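Local coordinates for protein 2-dehydropantoate 2-reductase (PDB 3WFI) that probably works as an NADH-dependent D-mandelate dehydrogenase of the ketopantoate reductase family, with a Rossmann-type coenzyme domain and a helical C-terminal domain, at residues G16-Q21 with A46-K51; V203-L208 with H257-Y262; A226-V231 with K286-A291. All coordinates share one frame; numbering follows the deposited sequence.

Interaction 1 of 3, residues G16-Q21 with A46-K51; sequences GLMLHQ and ANFNGK
Phe48 pushes its ring against Leu17, Met18 and Gln21, and each of the three meets it from a different direction. The helix residues belong to the last turns of helix 10-21, the first helix of the Rossmann-type coenzyme domain; Phe48 comes straight after strand 44-47, in the turn that leads to strand 52-55. With CG anti to the backbone N (chi1 -152°), the Phe48 ring projects at the helix.

Leu17 runs alongside it in the opposite sense, so the two side chains slide past each other: Leu17 CD2 lies 3.5 Å from Phe48 CD1, obliquely to the ring. The same methyl reaches back to the strand, 3.8 Å from Ala46 CB. Met18 crosses the phenyl group at about a right angle. Its CG sits at the ring edge near the plane, 3.7 Å from Phe48 CZ, and its SD, 5.4 Å from the Phe48 ring centroid and 74° off the normal, makes a loose Met-aromatic contact. Gln21 comes tip to tip on an extended chain, its OE1 3.2 Å from Phe48 CE1 and its amide plane turned 63° from the ring. Val53 of strand 52-55 touches both Ala46 and Phe48, while Met18 also packs on Leu172.

Met18 is about 8 Å, side chain to side chain, from the NAD(+)-binding Met11, so this packing lies close to the coenzyme site. The grip is almost wholly dispersive: methyl, thioether and phenyl surfaces fit together, and the Gln21 oxygen can add at most a weak electrostatic pull on the ring hydrogens.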
loop_
_atom_site.group_PDB
_atom_site.type_symbol
_atom_site.label_atom_id
_atom_site.label_comp_id
_atom_site.label_asym_id
_atom_site.label_seq_id
_atom_site.Cartn_x
_atom_site.Cartn_y
_atom_site.Cartn_z
ATOM N N GLY B 16 26.010 -33.066 -1.616
ATOM C CA GLY B 16 26.821 -33.658 -2.670
ATOM C C GLY B 16 27.861 -34.633 -2.145
ATOM O O GLY B 16 28.004 -35.751 -2.660
ATOM N N LEU B 17 28.585 -34.212 -1.114
ATOM C CA LEU B 17 29.587 -35.068 -0.495
ATOM C C LEU B 17 28.979 -36.329 0.118
ATOM O O LEU B 17 29.454 -37.451 -0.132
ATOM C CB LEU B 17 30.339 -34.302 0.582
ATOM C CG LEU B 17 31.501 -35.083 1.186
ATOM C CD1 LEU B 17 32.558 -35.389 0.131
ATOM C CD2 LEU B 17 32.099 -34.293 2.344
ATOM N N MET B 18 27.929 -36.151 0.914
ATOM C CA MET B 18 27.324 -37.276 1.604
ATOM C C MET B 18 26.716 -38.264 0.596
ATOM O O MET B 18 26.914 -39.475 0.712
ATOM C CB MET B 18 26.303 -36.803 2.622
ATOM C CG MET B 18 26.956 -36.085 3.789
ATOM S SD MET B 18 25.793 -35.350 4.929
ATOM C CE MET B 18 25.210 -36.779 5.832
ATOM N N LEU B 19 26.036 -37.745 -0.416
ATOM C CA LEU B 19 25.461 -38.581 -1.474
ATOM C C LEU B 19 26.516 -39.342 -2.275
ATOM O O LEU B 19 26.313 -40.496 -2.653
ATOM C CB LEU B 19 24.611 -37.731 -2.422
ATOM C CG LEU B 19 23.272 -37.307 -1.822
ATOM C CD1 LEU B 19 22.676 -36.142 -2.601
ATOM C CD2 LEU B 19 22.303 -38.485 -1.776
ATOM N N HIS B 20 27.622 -38.673 -2.561
ATOM C CA HIS B 20 28.746 -39.271 -3.263
ATOM C C HIS B 20 29.347 -40.423 -2.466
ATOM O O HIS B 20 29.540 -41.520 -3.005
ATOM C CB HIS B 20 29.813 -38.217 -3.517
ATOM C CG HIS B 20 31.113 -38.788 -3.972
ATOM N ND1 HIS B 20 32.186 -38.949 -3.122
ATOM C CD2 HIS B 20 31.508 -39.262 -5.173
ATOM C CE1 HIS B 20 33.193 -39.482 -3.787
ATOM N NE2 HIS B 20 32.808 -39.681 -5.034
ATOM N N GLN B 21 29.622 -40.172 -1.192
ATOM C CA GLN B 21 30.233 -41.176 -0.312
ATOM C C GLN B 21 29.487 -42.509 -0.308
ATOM O O GLN B 21 30.110 -43.561 -0.158
ATOM C CB GLN B 21 30.326 -40.685 1.138
ATOM C CG GLN B 21 31.351 -39.618 1.470
ATOM C CD GLN B 21 31.313 -39.278 2.946
ATOM O OE1 GLN B 21 30.618 -38.357 3.358
ATOM N NE2 GLN B 21 32.024 -40.051 3.755
ATOM N N ALA B 46 36.778 -30.965 2.553
ATOM C CA ALA B 46 35.866 -30.815 3.674
ATOM C C ALA B 46 36.519 -31.202 4.987
ATOM O O ALA B 46 37.304 -32.144 5.052
ATOM C CB ALA B 46 34.612 -31.641 3.450
ATOM N N ASN B 47 36.197 -30.442 6.027
ATOM C CA ASN B 47 36.385 -30.890 7.387
ATOM C C ASN B 47 35.070 -31.493 7.843
ATOM O O ASN B 47 34.112 -30.770 8.146
ATOM C CB ASN B 47 36.749 -29.749 8.322
ATOM C CG ASN B 47 36.663 -30.182 9.775
ATOM O OD1 ASN B 47 37.292 -31.158 10.167
ATOM N ND2 ASN B 47 35.824 -29.516 10.558
ATOM N N PHE B 48 35.019 -32.816 7.907
ATOM C CA PHE B 48 33.740 -33.472 8.118
ATOM C C PHE B 48 33.398 -33.574 9.616
ATOM O O PHE B 48 32.696 -32.717 10.118
ATOM C CB PHE B 48 33.651 -34.784 7.330
ATOM C CG PHE B 48 32.240 -35.161 6.963
ATOM C CD1 PHE B 48 31.882 -35.450 5.651
ATOM C CD2 PHE B 48 31.257 -35.198 7.940
ATOM C CE1 PHE B 48 30.575 -35.801 5.343
ATOM C CE2 PHE B 48 29.953 -35.540 7.633
ATOM C CZ PHE B 48 29.610 -35.842 6.336
ATOM N N ASN B 49 33.881 -34.568 10.348
ATOM C CA ASN B 49 33.503 -34.696 11.771
ATOM C C ASN B 49 34.649 -35.169 12.676
ATOM O O ASN B 49 34.463 -36.131 13.411
ATOM C CB ASN B 49 32.315 -35.664 11.937
ATOM C CG ASN B 49 31.015 -35.131 11.352
ATOM O OD1 ASN B 49 30.767 -33.932 11.345
ATOM N ND2 ASN B 49 30.166 -36.039 10.884
ATOM N N GLY B 50 35.825 -34.539 12.671
ATOM C CA GLY B 50 36.227 -33.442 11.800
ATOM C C GLY B 50 37.484 -33.926 11.104
ATOM O O GLY B 50 38.601 -33.569 11.496
ATOM N N LYS B 51 37.297 -34.775 10.095
ATOM C CA LYS B 51 38.399 -35.367 9.341
ATOM C C LYS B 51 38.542 -34.573 8.056
ATOM O O LYS B 51 37.535 -34.225 7.432
ATOM C CB LYS B 51 38.140 -36.845 8.988
ATOM C CG LYS B 51 37.119 -37.597 9.834
ATOM C CD LYS B 51 37.453 -37.621 11.320
ATOM C CE LYS B 51 36.324 -38.257 12.121
ATOM N NZ LYS B 51 36.396 -39.745 12.115
#

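Interaction 2 of 3, residues V203-L208 with H257-Y262; sequences VNMAEL and HYPSMY
Val203 and Asn204 bring their backbone up to the Tyr258 ring, just ahead of helix 205-209, whose start is closed by a capping box. Both segments belong to the helical C-terminal domain, and each enters a short helix, 205-209 on one side and 260-267 on the other. Val203 C lies 3.5 Å from Tyr258 CE1, and Val203 O is buried here with no partner. Val203 N also approaches the Tyr262 ring, whose OH is hydrogen-bonded to Asp202, the residue before Val203. CB of Val203 points away from the other segment, and the residue packs on Ser308 of the second subunit.

Asn204 does two jobs. Its CB hangs almost straight above the centre of the Tyr258 ring, 3.7 Å from the centroid, a CH-pi contact over the face. Its CG sits between the backbone N and the carbonyl carbon (chi1 62°), which folds the amide back over the helix start: Glu207 N donates to Asn204 OD1 at 2.7 Å, nearly in line with the carbonyl (177°). In return, Asn204 N donates to Glu207 OE1 at 3.1 Å, on the anti side of the carboxylate and 24° out of its plane. The two bonds hold both side chains across the first helical turn.

Met205 links the segments by its backbone, with a weak hydrogen bond of 3.3 Å from Met205 N to His257 O. Its side chain runs the same way as that of His257, and the bent tip leaves Met205 CE 3.2 Å from the same His257 O.

At Glu207, the carboxylate stands nearly perpendicular to the Tyr258 ring, with Glu207 OE1 3.9 Å from Tyr258 OH.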
loop_
_atom_site.group_PDB
_atom_site.type_symbol
_atom_site.label_atom_id
_atom_site.label_comp_id
_atom_site.label_asym_id
_atom_site.label_seq_id
_atom_site.Cartn_x
_atom_site.Cartn_y
_atom_site.Cartn_z
ATOM N N VAL B 203 9.394 0.785 10.205
ATOM C CA VAL B 203 9.185 0.409 11.597
ATOM C C VAL B 203 9.765 -0.969 11.820
ATOM O O VAL B 203 9.865 -1.759 10.885
ATOM C CB VAL B 203 7.668 0.399 11.964
ATOM C CG1 VAL B 203 7.109 1.810 12.020
ATOM C CG2 VAL B 203 6.847 -0.446 10.991
ATOM N N ASN B 204 10.141 -1.275 13.055
ATOM C CA ASN B 204 10.435 -2.656 13.418
ATOM C C ASN B 204 9.115 -3.385 13.651
ATOM O O ASN B 204 8.046 -2.782 13.577
ATOM C CB ASN B 204 11.401 -2.756 14.625
ATOM C CG ASN B 204 10.844 -2.141 15.895
ATOM O OD1 ASN B 204 9.639 -2.051 16.090
ATOM N ND2 ASN B 204 11.730 -1.712 16.766
ATOM N N MET B 205 9.180 -4.672 13.959
ATOM C CA MET B 205 7.961 -5.455 14.071
ATOM C C MET B 205 7.125 -5.058 15.283
ATOM O O MET B 205 5.895 -5.009 15.203
ATOM C CB MET B 205 8.286 -6.947 14.044
ATOM C CG MET B 205 8.614 -7.385 12.623
ATOM S SD MET B 205 9.200 -9.054 12.431
ATOM C CE MET B 205 10.887 -8.906 13.027
ATOM N N ALA B 206 7.789 -4.749 16.397
ATOM C CA ALA B 206 7.088 -4.238 17.571
ATOM C C ALA B 206 6.352 -2.928 17.286
ATOM O O ALA B 206 5.219 -2.750 17.726
ATOM C CB ALA B 206 8.045 -4.053 18.738
ATOM N N GLU B 207 6.991 -2.004 16.576
ATOM C CA GLU B 207 6.332 -0.734 16.253
ATOM C C GLU B 207 5.157 -0.941 15.277
ATOM O O GLU B 207 4.120 -0.284 15.378
ATOM C CB GLU B 207 7.330 0.290 15.712
ATOM C CG GLU B 207 8.404 0.764 16.705
ATOM C CD GLU B 207 9.576 1.501 16.052
ATOM O OE1 GLU B 207 9.931 1.222 14.874
ATOM O OE2 GLU B 207 10.179 2.360 16.746
ATOM N N LEU B 208 5.306 -1.875 14.350
ATOM C CA LEU B 208 4.186 -2.213 13.477
ATOM C C LEU B 208 2.991 -2.680 14.321
ATOM O O LEU B 208 1.853 -2.214 14.135
ATOM C CB LEU B 208 4.602 -3.287 12.470
ATOM C CG LEU B 208 3.504 -3.871 11.592
ATOM C CD1 LEU B 208 2.843 -2.800 10.732
ATOM C CD2 LEU B 208 4.084 -4.987 10.742
ATOM N N HIS B 257 13.458 -6.465 16.358
ATOM C CA HIS B 257 14.153 -6.773 15.111
ATOM C C HIS B 257 13.423 -6.149 13.886
ATOM O O HIS B 257 12.182 -6.085 13.827
ATOM C CB HIS B 257 14.330 -8.313 15.079
ATOM C CG HIS B 257 15.035 -8.880 13.879
ATOM N ND1 HIS B 257 14.455 -9.818 13.043
ATOM C CD2 HIS B 257 16.302 -8.715 13.432
ATOM C CE1 HIS B 257 15.321 -10.170 12.109
ATOM N NE2 HIS B 257 16.448 -9.511 12.319
ATOM N N TYR B 258 14.212 -5.573 12.983
ATOM C CA TYR B 258 13.737 -5.168 11.663
ATOM C C TYR B 258 13.854 -6.385 10.748
ATOM O O TYR B 258 14.905 -7.026 10.711
ATOM C CB TYR B 258 14.562 -4.007 11.105
ATOM C CG TYR B 258 14.339 -2.694 11.817
ATOM C CD1 TYR B 258 13.408 -1.770 11.339
ATOM C CD2 TYR B 258 15.053 -2.374 12.973
ATOM C CE1 TYR B 258 13.195 -0.561 11.982
ATOM C CE2 TYR B 258 14.839 -1.168 13.632
ATOM C CZ TYR B 258 13.916 -0.269 13.127
ATOM O OH TYR B 258 13.700 0.929 13.765
ATOM N N PRO B 259 12.783 -6.712 10.006
ATOM C CA PRO B 259 12.793 -7.968 9.242
ATOM C C PRO B 259 13.759 -7.939 8.060
ATOM O O PRO B 259 14.173 -6.863 7.634
ATOM C CB PRO B 259 11.334 -8.112 8.777
ATOM C CG PRO B 259 10.788 -6.728 8.771
ATOM C CD PRO B 259 11.499 -5.996 9.880
ATOM N N SER B 260 14.097 -9.114 7.531
ATOM C CA SER B 260 15.112 -9.238 6.468
ATOM C C SER B 260 14.882 -8.301 5.269
ATOM O O SER B 260 15.837 -7.739 4.728
ATOM C CB SER B 260 15.209 -10.679 5.971
ATOM O OG SER B 260 14.061 -11.063 5.238
ATOM N N MET B 261 13.626 -8.117 4.858
ATOM C CA MET B 261 13.327 -7.239 3.705
ATOM C C MET B 261 13.705 -5.793 3.982
ATOM O O MET B 261 14.205 -5.095 3.098
ATOM C CB MET B 261 11.848 -7.320 3.301
ATOM C CG MET B 261 11.530 -6.510 2.034
ATOM S SD MET B 261 9.877 -6.812 1.400
ATOM C CE MET B 261 9.978 -8.550 0.965
ATOM N N TYR B 262 13.461 -5.350 5.211
ATOM C CA TYR B 262 13.885 -4.030 5.661
ATOM C C TYR B 262 15.415 -3.910 5.615
ATOM O O TYR B 262 15.945 -2.897 5.172
ATOM C CB TYR B 262 13.356 -3.764 7.077
ATOM C CG TYR B 262 13.661 -2.391 7.620
ATOM C CD1 TYR B 262 12.690 -1.406 7.636
ATOM C CD2 TYR B 262 14.918 -2.079 8.138
ATOM C CE1 TYR B 262 12.961 -0.147 8.135
ATOM C CE2 TYR B 262 15.199 -0.825 8.640
ATOM C CZ TYR B 262 14.217 0.139 8.629
ATOM O OH TYR B 262 14.472 1.395 9.108
#

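Interaction 3 of 3, residues A226-V231 with K286-A291; sequences AKVAAV and KKYGVA
Val231 lays its CG1 methyl over one face of the Tyr288 ring, 3.5 Å from the centroid and 11° off the normal. This CH-pi contact joins two helix ends in the helical C-terminal domain: Val231 closes helix 214-231 and Tyr288 closes helix 278-288. With CG1 anti to the backbone N (chi1 177°), Val231 turns this branch to the ring, while CG2 touches both the Tyr288 ring and Val290, 4.2 Å from Val290 CG2.

Gly289 takes a positive phi (70°) straight after the helix, and the turn it makes brings Val290 back against the first segment. There Val290 meets Lys227 and Val228 and, one turn further along the helix, Val231: its CG1 lies 3.7 Å from Lys227 CB and 4.0 Å from Val228 CG2. Lys227 takes part through its aliphatic carbons, CB above all, while the end of the chain leads away.

Val228 is the buried member, backed by Tyr185 of helix 180-191. The hydroxyl of Tyr288 is hydrogen-bonded to Glu232, just past Val231, so the ring is tied to the helix end at its tip as well as its face. Val228 CG1 comes within 4.3 Å of Tyr288 CE2.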
loop_
_atom_site.group_PDB
_atom_site.type_symbol
_atom_site.label_atom_id
_atom_site.label_comp_id
_atom_site.label_asym_id
_atom_site.label_seq_id
_atom_site.Cartn_x
_atom_site.Cartn_y
_atom_site.Cartn_z
ATOM N N ALA B 226 -4.469 -17.537 2.026
ATOM C CA ALA B 226 -5.318 -18.700 2.326
ATOM C C ALA B 226 -6.284 -19.068 1.194
ATOM O O ALA B 226 -6.525 -20.248 0.946
ATOM C CB ALA B 226 -6.081 -18.459 3.605
ATOM N N LYS B 227 -6.842 -18.058 0.525
ATOM C CA LYS B 227 -7.727 -18.287 -0.623
ATOM C C LYS B 227 -6.987 -18.973 -1.762
ATOM O O LYS B 227 -7.500 -19.905 -2.382
ATOM C CB LYS B 227 -8.338 -16.973 -1.125
ATOM C CG LYS B 227 -9.616 -16.576 -0.439
ATOM C CD LYS B 227 -10.254 -15.335 -1.065
ATOM C CE LYS B 227 -11.479 -14.881 -0.255
ATOM N NZ LYS B 227 -11.167 -14.397 1.128
ATOM N N VAL B 228 -5.769 -18.516 -2.018
ATOM C CA VAL B 228 -4.922 -19.098 -3.031
ATOM C C VAL B 228 -4.466 -20.519 -2.622
ATOM O O VAL B 228 -4.501 -21.450 -3.445
ATOM C CB VAL B 228 -3.743 -18.137 -3.319
ATOM C CG1 VAL B 228 -2.569 -18.837 -3.944
ATOM C CG2 VAL B 228 -4.237 -16.987 -4.196
ATOM N N ALA B 229 -4.090 -20.692 -1.361
ATOM C CA ALA B 229 -3.691 -22.011 -0.821
ATOM C C ALA B 229 -4.829 -23.037 -0.901
ATOM O O ALA B 229 -4.599 -24.205 -1.227
ATOM C CB ALA B 229 -3.197 -21.875 0.608
ATOM N N ALA B 230 -6.059 -22.592 -0.639
ATOM C CA ALA B 230 -7.225 -23.472 -0.733
ATOM C C ALA B 230 -7.415 -24.054 -2.146
ATOM O O ALA B 230 -7.799 -25.209 -2.299
ATOM C CB ALA B 230 -8.483 -22.744 -0.281
ATOM N N VAL B 231 -7.134 -23.259 -3.170
ATOM C CA VAL B 231 -7.166 -23.742 -4.555
ATOM C C VAL B 231 -6.158 -24.876 -4.729
ATOM O O VAL B 231 -6.413 -25.842 -5.445
ATOM C CB VAL B 231 -6.867 -22.615 -5.566
ATOM C CG1 VAL B 231 -6.823 -23.161 -6.995
ATOM C CG2 VAL B 231 -7.903 -21.502 -5.462
ATOM N N LYS B 286 -3.982 -14.424 -10.118
ATOM C CA LYS B 286 -4.341 -14.177 -11.517
ATOM C C LYS B 286 -4.698 -15.471 -12.240
ATOM O O LYS B 286 -5.670 -15.528 -12.988
ATOM C CB LYS B 286 -3.198 -13.489 -12.260
ATOM C CG LYS B 286 -3.057 -12.003 -11.984
ATOM C CD LYS B 286 -1.822 -11.478 -12.713
ATOM C CE LYS B 286 -2.089 -11.299 -14.198
ATOM N NZ LYS B 286 -0.850 -11.335 -15.030
ATOM N N LYS B 287 -3.904 -16.508 -11.996
ATOM C CA LYS B 287 -4.116 -17.816 -12.613
ATOM C C LYS B 287 -5.408 -18.469 -12.126
ATOM O O LYS B 287 -6.114 -19.087 -12.901
ATOM C CB LYS B 287 -2.924 -18.723 -12.292
ATOM C CG LYS B 287 -2.949 -20.075 -12.979
ATOM C CD LYS B 287 -1.746 -20.891 -12.540
ATOM C CE LYS B 287 -1.727 -22.260 -13.209
ATOM N NZ LYS B 287 -0.465 -22.966 -12.880
ATOM N N TYR B 288 -5.708 -18.334 -10.839
ATOM C CA TYR B 288 -6.860 -19.004 -10.239
ATOM C C TYR B 288 -8.161 -18.184 -10.212
ATOM O O TYR B 288 -9.196 -18.699 -9.797
ATOM C CB TYR B 288 -6.533 -19.457 -8.817
ATOM C CG TYR B 288 -5.336 -20.388 -8.678
ATOM C CD1 TYR B 288 -5.008 -21.318 -9.675
ATOM C CD2 TYR B 288 -4.567 -20.369 -7.531
ATOM C CE1 TYR B 288 -3.930 -22.175 -9.524
ATOM C CE2 TYR B 288 -3.495 -21.222 -7.373
ATOM C CZ TYR B 288 -3.183 -22.123 -8.377
ATOM O OH TYR B 288 -2.109 -22.969 -8.205
ATOM N N GLY B 289 -8.120 -16.935 -10.666
ATOM C CA GLY B 289 -9.289 -16.054 -10.577
ATOM C C GLY B 289 -9.590 -15.650 -9.137
ATOM O O GLY B 289 -10.749 -15.540 -8.751
ATOM N N VAL B 290 -8.544 -15.433 -8.345
ATOM C CA VAL B 290 -8.680 -15.068 -6.946
ATOM C C VAL B 290 -8.082 -13.671 -6.752
ATOM O O VAL B 290 -6.917 -13.434 -7.073
ATOM C CB VAL B 290 -7.951 -16.071 -6.014
ATOM C CG1 VAL B 290 -7.960 -15.575 -4.572
ATOM C CG2 VAL B 290 -8.596 -17.451 -6.096
ATOM N N ALA B 291 -8.879 -12.755 -6.210
ATOM C CA ALA B 291 -8.450 -11.384 -6.029
ATOM C C ALA B 291 -7.396 -11.340 -4.920
ATOM O O ALA B 291 -7.604 -11.909 -3.860
ATOM C CB ALA B 291 -9.641 -10.510 -5.688
#

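Interaction 1 lies in the N-terminal Rossmann-type domain, whereas interactions 2 and 3 share the helical C-terminal domain. Centre to centre, interaction 1 is about 38 Å from interaction 2 and about 43 Å from interaction 3, which sits on the opposite side of the chain's centre. Interactions 2 and 3 are about 28 Å apart between centres, about 17 Å at their nearest atoms, and their segments alternate along the chain. No coenzyme is bound here, but the NAD(+) site draws on both domains: interaction 1 lies near Met11, and side chains of interaction 2 stand about 11 Å from those of Arg270 and Glu273. Interaction 3 is remote from it.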